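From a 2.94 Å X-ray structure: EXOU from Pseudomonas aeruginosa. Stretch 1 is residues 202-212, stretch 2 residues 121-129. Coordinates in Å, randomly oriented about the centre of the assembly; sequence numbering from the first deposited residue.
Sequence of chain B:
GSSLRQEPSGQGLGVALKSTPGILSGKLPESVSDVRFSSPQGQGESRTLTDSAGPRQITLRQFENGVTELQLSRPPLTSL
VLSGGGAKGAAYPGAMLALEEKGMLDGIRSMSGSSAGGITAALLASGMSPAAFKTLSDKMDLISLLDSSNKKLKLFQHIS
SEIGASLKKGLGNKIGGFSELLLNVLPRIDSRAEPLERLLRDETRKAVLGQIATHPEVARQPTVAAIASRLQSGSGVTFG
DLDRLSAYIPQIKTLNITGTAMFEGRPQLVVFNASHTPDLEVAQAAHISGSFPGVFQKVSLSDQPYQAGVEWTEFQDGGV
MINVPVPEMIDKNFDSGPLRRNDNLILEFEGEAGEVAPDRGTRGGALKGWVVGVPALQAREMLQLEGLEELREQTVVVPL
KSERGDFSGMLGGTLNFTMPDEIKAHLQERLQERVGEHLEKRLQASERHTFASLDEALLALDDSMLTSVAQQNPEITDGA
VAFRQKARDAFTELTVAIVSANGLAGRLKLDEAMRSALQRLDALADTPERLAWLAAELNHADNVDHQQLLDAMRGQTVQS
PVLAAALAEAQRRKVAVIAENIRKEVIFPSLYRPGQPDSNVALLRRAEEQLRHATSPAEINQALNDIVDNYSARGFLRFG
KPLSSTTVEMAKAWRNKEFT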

# COMPACT_ATOMS: atom_id res chain seq x y z
N ASP B 202 -54.53 -5.78 24.59
CA ASP B 202 -55.50 -5.14 25.45
C ASP B 202 -54.97 -3.81 26.03
O ASP B 202 -55.65 -2.78 25.96
CB ASP B 202 -55.93 -6.11 26.55
CG ASP B 202 -56.45 -7.45 25.98
OD1 ASP B 202 -56.54 -7.58 24.74
OD2 ASP B 202 -56.75 -8.36 26.79
N GLU B 203 -53.75 -3.84 26.56
CA GLU B 203 -53.08 -2.61 27.00
C GLU B 203 -53.21 -1.49 25.97
O GLU B 203 -53.79 -0.43 26.25
CB GLU B 203 -51.61 -2.88 27.33
CG GLU B 203 -51.42 -3.63 28.64
CD GLU B 203 -52.17 -2.98 29.80
OE1 GLU B 203 -51.91 -1.79 30.10
OE2 GLU B 203 -53.03 -3.66 30.41
N THR B 204 -52.70 -1.77 24.77
CA THR B 204 -52.83 -0.86 23.64
C THR B 204 -54.28 -0.43 23.37
O THR B 204 -54.56 0.75 23.20
CB THR B 204 -52.21 -1.47 22.36
OG1 THR B 204 -52.70 -2.79 22.16
CG2 THR B 204 -50.68 -1.51 22.46
N ARG B 205 -55.20 -1.41 23.34
CA ARG B 205 -56.60 -1.17 22.98
C ARG B 205 -57.29 -0.29 24.05
O ARG B 205 -58.18 0.49 23.73
CB ARG B 205 -57.33 -2.50 22.82
CG ARG B 205 -58.27 -2.62 21.62
CD ARG B 205 -59.32 -3.74 21.82
NE ARG B 205 -58.83 -4.93 22.53
CZ ARG B 205 -58.33 -6.02 21.95
NH1 ARG B 205 -58.24 -6.10 20.63
NH2 ARG B 205 -57.91 -7.05 22.68
N LYS B 206 -56.85 -0.41 25.31
CA LYS B 206 -57.38 0.44 26.38
C LYS B 206 -56.95 1.90 26.23
O LYS B 206 -57.79 2.81 26.23
CB LYS B 206 -56.98 -0.08 27.76
CG LYS B 206 -58.14 -0.69 28.54
CD LYS B 206 -57.69 -1.37 29.83
CE LYS B 206 -57.65 -0.39 30.99
NZ LYS B 206 -56.70 -0.84 32.04
N ALA B 207 -55.64 2.10 26.09
CA ALA B 207 -55.07 3.44 25.93
C ALA B 207 -55.74 4.18 24.78
O ALA B 207 -56.42 5.18 25.01
CB ALA B 207 -53.57 3.37 25.73
N VAL B 208 -55.62 3.63 23.57
CA VAL B 208 -56.20 4.23 22.35
C VAL B 208 -57.68 4.54 22.46
O VAL B 208 -58.14 5.61 22.05
CB VAL B 208 -55.97 3.34 21.10
CG1 VAL B 208 -54.50 3.31 20.70
CG2 VAL B 208 -56.50 1.92 21.32
N LEU B 209 -58.44 3.59 23.00
CA LEU B 209 -59.87 3.79 23.16
C LEU B 209 -60.16 4.83 24.23
O LEU B 209 -61.12 5.58 24.10
CB LEU B 209 -60.59 2.47 23.42
CG LEU B 209 -60.72 1.58 22.17
CD1 LEU B 209 -60.98 0.13 22.58
CD2 LEU B 209 -61.75 2.07 21.16
N GLY B 210 -59.29 4.91 25.24
CA GLY B 210 -59.46 5.88 26.34
C GLY B 210 -59.23 7.32 25.92
O GLY B 210 -60.01 8.23 26.27
N GLN B 211 -58.15 7.54 25.18
CA GLN B 211 -57.84 8.83 24.58
C GLN B 211 -58.96 9.31 23.66
O GLN B 211 -59.43 10.45 23.79
CB GLN B 211 -56.50 8.78 23.83
CG GLN B 211 -55.31 8.34 24.69
CD GLN B 211 -54.77 9.43 25.62
OE1 GLN B 211 -55.41 10.45 25.87
NE2 GLN B 211 -53.56 9.19 26.15
N ILE B 212 -59.40 8.44 22.74
CA ILE B 212 -60.56 8.71 21.88
C ILE B 212 -61.71 9.40 22.62
O ILE B 212 -62.31 10.34 22.10
CB ILE B 212 -61.08 7.42 21.17
CG1 ILE B 212 -60.41 7.27 19.80
CG2 ILE B 212 -62.59 7.44 21.01
CD1 ILE B 212 -60.31 5.83 19.32
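Stretch 2, residues 121-129: AALLASGMS

The end of a helix can pack closely on the flank of another when small residues line the contact, and stretch 2 of ExoU illustrates the principle. Stretch 1 is helical throughout, whereas stretch 2 brings in the last part of a helix, breaks at G127 in a Schellman motif, and leaves as a loop. The turn settles on the face of stretch 1 formed by E203, T204, A207, V208 and Q211. The backbones come close: the CA of S126 lies 4.7 Å from that of T204, and the CA of G127 4.9 Å from that of A207, so the numbering rises in the same sense on both sides.

The side chain of S126 is folded back on its own turn. With chi1 at 83° (p), its OG makes a very short hydrogen bond to L123 O, 2.3 Å, while its CB packs 3.3 Å from T204 CA and 3.4 Å from T204 CG2. The methyl of A207 is pressed against the turn, its CB only 2.9 Å from S126 O. That carbonyl also lies 3.0 Å from V208 N, but the angle is poor, and V208 N bonds instead to T204 O within its own helix.

G127 has phi of 109°, where a CB would jam against the preceding carbonyl; an ideal CB would also sit a tight 3.2 Å from Q211 CG. Q211 takes the m, m rotamer, and its NE2 donates a hydrogen bond to G127 O at 2.9 Å.

At the E203 end of the contact, two more long side chains meet. E203, also m, m, points its CB toward stretch 2, 3.9 Å from L123 CD2. M128, a selenomethionine, starts away from the helix, yet its off-rotamer chain returns, and its CE reaches 3.0 Å from E203 OE1. Separately, M128 CG lies 4.0 Å from A207 CB.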

# COMPACT_ATOMS: atom_id res chain seq x y z
N ALA B 121 -42.24 0.55 23.80
CA ALA B 121 -42.68 1.69 22.98
C ALA B 121 -44.05 1.46 22.32
O ALA B 121 -44.77 2.42 22.02
CB ALA B 121 -41.65 2.03 21.93
N ALA B 122 -44.37 0.18 22.07
CA ALA B 122 -45.74 -0.25 21.74
C ALA B 122 -46.72 0.30 22.77
O ALA B 122 -47.53 1.17 22.46
CB ALA B 122 -45.82 -1.76 21.70
N LEU B 123 -46.60 -0.19 24.00
CA LEU B 123 -47.39 0.30 25.13
C LEU B 123 -47.54 1.81 25.08
O LEU B 123 -48.65 2.33 25.23
CB LEU B 123 -46.74 -0.10 26.47
CG LEU B 123 -46.47 -1.60 26.68
CD1 LEU B 123 -45.53 -1.85 27.86
CD2 LEU B 123 -47.78 -2.38 26.83
N LEU B 124 -46.44 2.51 24.86
CA LEU B 124 -46.42 3.95 25.05
C LEU B 124 -47.08 4.70 23.92
O LEU B 124 -47.82 5.66 24.16
CB LEU B 124 -45.01 4.45 25.32
CG LEU B 124 -44.63 4.16 26.76
CD1 LEU B 124 -43.19 3.66 26.89
CD2 LEU B 124 -44.92 5.38 27.63
N ALA B 125 -46.84 4.24 22.70
CA ALA B 125 -47.44 4.84 21.53
C ALA B 125 -48.96 4.70 21.58
O ALA B 125 -49.70 5.67 21.39
CB ALA B 125 -46.87 4.23 20.25
N SER B 126 -49.42 3.48 21.89
CA SER B 126 -50.84 3.20 22.22
C SER B 126 -51.54 4.27 23.09
O SER B 126 -52.77 4.35 23.09
CB SER B 126 -50.97 1.81 22.85
OG SER B 126 -50.69 1.84 24.24
N GLY B 127 -50.77 5.05 23.85
CA GLY B 127 -51.28 6.23 24.54
C GLY B 127 -51.34 6.06 26.05
O GLY B 127 -51.99 6.84 26.75
N MSE B 128 -50.65 5.04 26.56
CA MSE B 128 -50.68 4.72 27.98
C MSE B 128 -50.04 5.79 28.79
O MSE B 128 -48.82 5.96 28.76
CB MSE B 128 -49.79 3.50 28.18
CG MSE B 128 -50.57 2.21 28.10
SE MSE B 128 -49.60 1.00 29.29
CE MSE B 128 -50.91 0.97 30.78
N SER B 129 -50.84 6.50 29.57
CA SER B 129 -50.30 7.55 30.45
C SER B 129 -49.13 7.06 31.34
O SER B 129 -48.97 5.85 31.58
CB SER B 129 -51.43 8.17 31.30
OG SER B 129 -51.81 7.31 32.35